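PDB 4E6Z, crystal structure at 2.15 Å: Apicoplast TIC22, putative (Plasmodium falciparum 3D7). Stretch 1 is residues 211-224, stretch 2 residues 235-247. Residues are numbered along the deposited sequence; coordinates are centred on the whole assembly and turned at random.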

# COMPACT_ATOMS: atom_id res chain seq x y z
N PRO A 211 8.98 -5.02 12.45
CA PRO A 211 7.83 -4.29 11.91
C PRO A 211 8.18 -3.61 10.60
O PRO A 211 9.22 -2.95 10.51
CB PRO A 211 7.54 -3.24 12.99
CG PRO A 211 8.37 -3.62 14.18
CD PRO A 211 9.54 -4.36 13.64
N LEU A 212 7.32 -3.76 9.60
CA LEU A 212 7.54 -3.18 8.28
C LEU A 212 6.42 -2.19 8.01
O LEU A 212 5.28 -2.59 7.77
CB LEU A 212 7.53 -4.28 7.23
CG LEU A 212 8.74 -4.40 6.31
CD1 LEU A 212 10.02 -4.22 7.09
CD2 LEU A 212 8.70 -5.75 5.62
N PHE A 213 6.74 -0.90 8.03
CA PHE A 213 5.72 0.13 7.99
C PHE A 213 5.51 0.71 6.60
O PHE A 213 6.47 1.04 5.91
CB PHE A 213 6.06 1.28 8.95
CG PHE A 213 6.18 0.85 10.38
CD1 PHE A 213 5.09 0.91 11.23
CD2 PHE A 213 7.38 0.38 10.88
CE1 PHE A 213 5.20 0.51 12.55
CE2 PHE A 213 7.50 -0.02 12.19
CZ PHE A 213 6.41 0.05 13.03
N PHE A 214 4.25 0.82 6.20
CA PHE A 214 3.92 1.51 4.96
C PHE A 214 4.06 3.02 5.13
O PHE A 214 4.53 3.71 4.23
CB PHE A 214 2.52 1.13 4.46
CG PHE A 214 2.49 -0.17 3.70
CD1 PHE A 214 2.64 -0.19 2.33
CD2 PHE A 214 2.35 -1.37 4.38
CE1 PHE A 214 2.62 -1.38 1.63
CE2 PHE A 214 2.34 -2.57 3.68
CZ PHE A 214 2.48 -2.57 2.31
N ASP A 215 3.67 3.52 6.30
CA ASP A 215 3.83 4.94 6.60
C ASP A 215 5.07 5.21 7.46
O ASP A 215 5.22 4.65 8.54
CB ASP A 215 2.58 5.50 7.30
CG ASP A 215 1.42 5.67 6.34
OD1 ASP A 215 1.45 5.08 5.24
OD2 ASP A 215 0.47 6.41 6.69
N LEU A 216 5.95 6.06 6.95
CA LEU A 216 7.13 6.48 7.68
C LEU A 216 6.75 7.01 9.05
O LEU A 216 7.38 6.68 10.06
CB LEU A 216 7.90 7.55 6.90
CG LEU A 216 9.08 8.19 7.65
CD1 LEU A 216 10.06 7.13 8.13
CD2 LEU A 216 9.80 9.22 6.78
N GLU A 217 5.71 7.84 9.09
CA GLU A 217 5.27 8.46 10.34
C GLU A 217 4.84 7.45 11.39
O GLU A 217 4.94 7.71 12.59
CB GLU A 217 4.17 9.50 10.07
CG GLU A 217 3.33 9.24 8.82
CD GLU A 217 3.98 9.75 7.54
OE1 GLU A 217 3.98 10.98 7.31
OE2 GLU A 217 4.48 8.91 6.76
N ASP A 218 4.35 6.29 10.95
CA ASP A 218 4.03 5.20 11.88
C ASP A 218 5.31 4.61 12.47
O ASP A 218 5.37 4.30 13.66
CB ASP A 218 3.23 4.10 11.18
CG ASP A 218 1.80 4.53 10.84
OD1 ASP A 218 1.30 5.51 11.45
OD2 ASP A 218 1.17 3.88 9.98
N LEU A 219 6.33 4.45 11.63
CA LEU A 219 7.62 3.95 12.06
C LEU A 219 8.24 4.88 13.10
O LEU A 219 8.61 4.44 14.19
CB LEU A 219 8.57 3.78 10.87
CG LEU A 219 10.03 3.46 11.22
CD1 LEU A 219 10.12 2.18 12.03
CD2 LEU A 219 10.89 3.36 9.96
N LYS A 220 8.36 6.15 12.75
CA LYS A 220 8.91 7.15 13.65
C LYS A 220 8.14 7.21 14.96
O LYS A 220 8.69 7.52 16.01
CB LYS A 220 8.94 8.53 12.99
CG LYS A 220 10.03 8.69 11.94
CD LYS A 220 10.02 10.08 11.32
CE LYS A 220 11.15 10.22 10.30
NZ LYS A 220 11.08 11.50 9.53
N GLU A 221 6.85 6.90 14.89
CA GLU A 221 6.01 6.91 16.07
C GLU A 221 6.33 5.71 16.96
O GLU A 221 6.32 5.82 18.19
CB GLU A 221 4.53 6.90 15.67
CG GLU A 221 3.61 7.53 16.70
CD GLU A 221 2.46 8.27 16.06
OE1 GLU A 221 1.98 9.26 16.66
OE2 GLU A 221 2.03 7.88 14.95
N ALA A 222 6.63 4.58 16.34
CA ALA A 222 6.96 3.36 17.07
C ALA A 222 8.36 3.45 17.68
O ALA A 222 8.64 2.84 18.71
CB ALA A 222 6.84 2.14 16.16
N ILE A 223 9.23 4.21 17.02
CA ILE A 223 10.58 4.44 17.52
C ILE A 223 10.54 5.31 18.77
O ILE A 223 11.21 5.01 19.76
CB ILE A 223 11.45 5.13 16.45
CG1 ILE A 223 11.78 4.14 15.32
CG2 ILE A 223 12.72 5.66 17.07
CD1 ILE A 223 12.41 4.79 14.11
N GLU A 224 9.75 6.38 18.73
CA GLU A 224 9.63 7.28 19.87
C GLU A 224 9.05 6.57 21.09
O GLU A 224 9.44 6.86 22.22
CB GLU A 224 8.80 8.51 19.52
CG GLU A 224 9.52 9.49 18.60
CD GLU A 224 10.91 9.82 19.11
OE1 GLU A 224 11.03 10.42 20.20
OE2 GLU A 224 11.89 9.47 18.41
N ASP A 235 20.56 3.68 18.43
CA ASP A 235 20.36 4.27 17.11
C ASP A 235 19.33 3.48 16.32
O ASP A 235 19.39 2.25 16.23
CB ASP A 235 21.67 4.31 16.33
CG ASP A 235 21.49 4.82 14.91
OD1 ASP A 235 20.61 5.69 14.69
OD2 ASP A 235 22.22 4.35 14.01
N TYR A 236 18.36 4.19 15.75
CA TYR A 236 17.37 3.56 14.88
C TYR A 236 17.56 3.98 13.43
O TYR A 236 16.85 4.85 12.93
CB TYR A 236 15.96 3.86 15.36
CG TYR A 236 15.61 3.12 16.63
CD1 TYR A 236 15.19 1.80 16.58
CD2 TYR A 236 15.73 3.73 17.87
CE1 TYR A 236 14.89 1.11 17.73
CE2 TYR A 236 15.43 3.04 19.03
CZ TYR A 236 15.01 1.73 18.95
OH TYR A 236 14.70 1.05 20.10
N LYS A 237 18.54 3.35 12.79
CA LYS A 237 18.80 3.59 11.38
C LYS A 237 17.56 3.21 10.56
O LYS A 237 17.18 2.04 10.48
CB LYS A 237 20.01 2.76 10.93
CG LYS A 237 21.04 3.54 10.13
CD LYS A 237 20.73 3.53 8.65
CE LYS A 237 21.85 4.19 7.86
NZ LYS A 237 21.64 4.08 6.39
N ILE A 238 16.92 4.21 9.98
CA ILE A 238 15.74 3.99 9.15
C ILE A 238 16.16 3.55 7.75
O ILE A 238 16.98 4.20 7.11
CB ILE A 238 14.86 5.25 9.07
CG1 ILE A 238 14.29 5.57 10.45
CG2 ILE A 238 13.75 5.08 8.03
CD1 ILE A 238 13.50 6.86 10.50
N LYS A 239 15.60 2.43 7.29
CA LYS A 239 15.92 1.92 5.97
C LYS A 239 14.67 1.65 5.14
O LYS A 239 13.59 1.41 5.68
CB LYS A 239 16.77 0.65 6.08
CG LYS A 239 18.11 0.89 6.76
CD LYS A 239 18.98 -0.35 6.75
CE LYS A 239 20.36 -0.04 7.32
NZ LYS A 239 21.25 -1.24 7.36
N VAL A 240 14.82 1.71 3.82
CA VAL A 240 13.70 1.51 2.91
C VAL A 240 13.85 0.19 2.17
O VAL A 240 14.94 -0.18 1.74
CB VAL A 240 13.60 2.67 1.89
CG1 VAL A 240 12.50 2.39 0.86
CG2 VAL A 240 13.33 3.98 2.60
N LEU A 241 12.74 -0.53 2.02
CA LEU A 241 12.73 -1.78 1.28
C LEU A 241 11.66 -1.76 0.20
O LEU A 241 10.72 -0.97 0.25
CB LEU A 241 12.53 -2.96 2.22
CG LEU A 241 13.65 -3.22 3.23
CD1 LEU A 241 13.24 -4.27 4.24
CD2 LEU A 241 14.93 -3.64 2.52
N ASN A 242 11.80 -2.65 -0.77
CA ASN A 242 10.81 -2.79 -1.84
C ASN A 242 9.82 -3.89 -1.49
O ASN A 242 10.18 -5.07 -1.49
CB ASN A 242 11.51 -3.08 -3.16
CG ASN A 242 10.52 -3.33 -4.29
OD1 ASN A 242 9.38 -2.85 -4.26
ND2 ASN A 242 10.96 -4.07 -5.31
N MSE A 243 8.59 -3.50 -1.17
CA MSE A 243 7.57 -4.45 -0.72
C MSE A 243 7.51 -5.69 -1.62
O MSE A 243 7.30 -6.80 -1.13
CB MSE A 243 6.19 -3.80 -0.66
CG MSE A 243 5.10 -4.75 -0.21
SE MSE A 243 3.35 -4.32 -0.95
CE MSE A 243 3.79 -4.37 -2.85
N VAL A 244 7.67 -5.48 -2.92
CA VAL A 244 7.63 -6.58 -3.88
C VAL A 244 8.71 -7.63 -3.60
O VAL A 244 8.43 -8.83 -3.58
CB VAL A 244 7.76 -6.07 -5.33
CG1 VAL A 244 8.21 -7.20 -6.25
CG2 VAL A 244 6.44 -5.47 -5.79
N ASP A 245 9.94 -7.17 -3.40
CA ASP A 245 11.06 -8.08 -3.12
C ASP A 245 10.80 -8.91 -1.87
O ASP A 245 11.31 -10.02 -1.74
CB ASP A 245 12.36 -7.29 -2.95
CG ASP A 245 12.83 -6.65 -4.25
OD1 ASP A 245 12.15 -6.81 -5.28
OD2 ASP A 245 13.89 -5.98 -4.22
N LEU A 246 10.01 -8.36 -0.96
CA LEU A 246 9.73 -9.03 0.30
C LEU A 246 8.74 -10.18 0.15
O LEU A 246 8.75 -11.12 0.93
CB LEU A 246 9.22 -8.02 1.34
CG LEU A 246 10.27 -7.00 1.76
CD1 LEU A 246 9.64 -5.84 2.51
CD2 LEU A 246 11.36 -7.66 2.59
N ILE A 247 7.88 -10.09 -0.86
CA ILE A 247 6.94 -11.16 -1.14
C ILE A 247 7.68 -12.46 -1.48
O ILE A 247 7.24 -13.55 -1.14
CB ILE A 247 6.00 -10.80 -2.31
CG1 ILE A 247 4.80 -9.98 -1.82
CG2 ILE A 247 5.47 -12.06 -2.97
CD1 ILE A 247 5.17 -8.73 -1.06

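This is a wholly apolar side-chain contact, in which the end of a strand and the helix that follows it pack against a second strand and its flanking segments with no hydrogen bond crossing between them. The backbones stay well apart. Helix 216-224 and strand 238-242 run in roughly opposed directions, at 146° between their N-to-C axes, and their axes come no closer than 10.9 Å, so the gap is filled by side chains from both sides.

Ile238 is the hub on the second stretch. Its CA-to-CB bond points toward the helix, and three successive helical levels meet it: Leu216 CD1 lies 4.2 Å from Ile238 CD1, Leu219 CD2 lies 3.9 Å from Ile238 CG2, and Ile223 CD1 lies 4.2 Å from Ile238 CG1. The spacing of three and then four residues is the helical rule for presenting one stripe to a partner, and here one branched residue is enough to touch every member of it. The aliphatic part of exposed Lys220 adds to the contact, its CE 4.1 Å from Ile238 CD1. On the strand, Lys239, next along, turns its CA-to-CB bond away from stretch 1.

Farther along the helix, Ile223 also meets Tyr236, with its CG2 3.7 Å from Tyr236 CD2. The methyl approaches the ring obliquely, a dispersion contact that the aromatic carbons support without any polar partner.

At the other end, strand 211-213 supplies Leu212, whose two methyls reach different neighbours: CD1 is 4.3 Å from Leu241 CD1, while CD2 is 3.3 Å from Leu246 CD1, a tight approach for two methyl groups. Its chi1 of -125° lies between the usual wells. Beyond it, Phe214 CZ sits 3.8 Å from SE of Met243, a selenomethionine. The selenium lies 5.0 Å from the ring centroid and near the ring plane, so this is an edge contact, where the polarizable selenium meets the slightly positive C-H rim of the ring.

Hydrogen bonding instead shapes each stretch from within. Backbone bonds such as Lys220 N to Leu216 O (2.9 Å) and Ile223 N to Leu219 O (2.9 Å) hold the helical stripe in register. In the second stretch, Asn242 caps the turn that carries Met243 and Leu246, its OD1 accepting a weak bond from Val244 N at 3.4 Å. The division is clear: backbone bonds organize each segment, with a weak cap at Asn242 in the second, and apolar side chains join them.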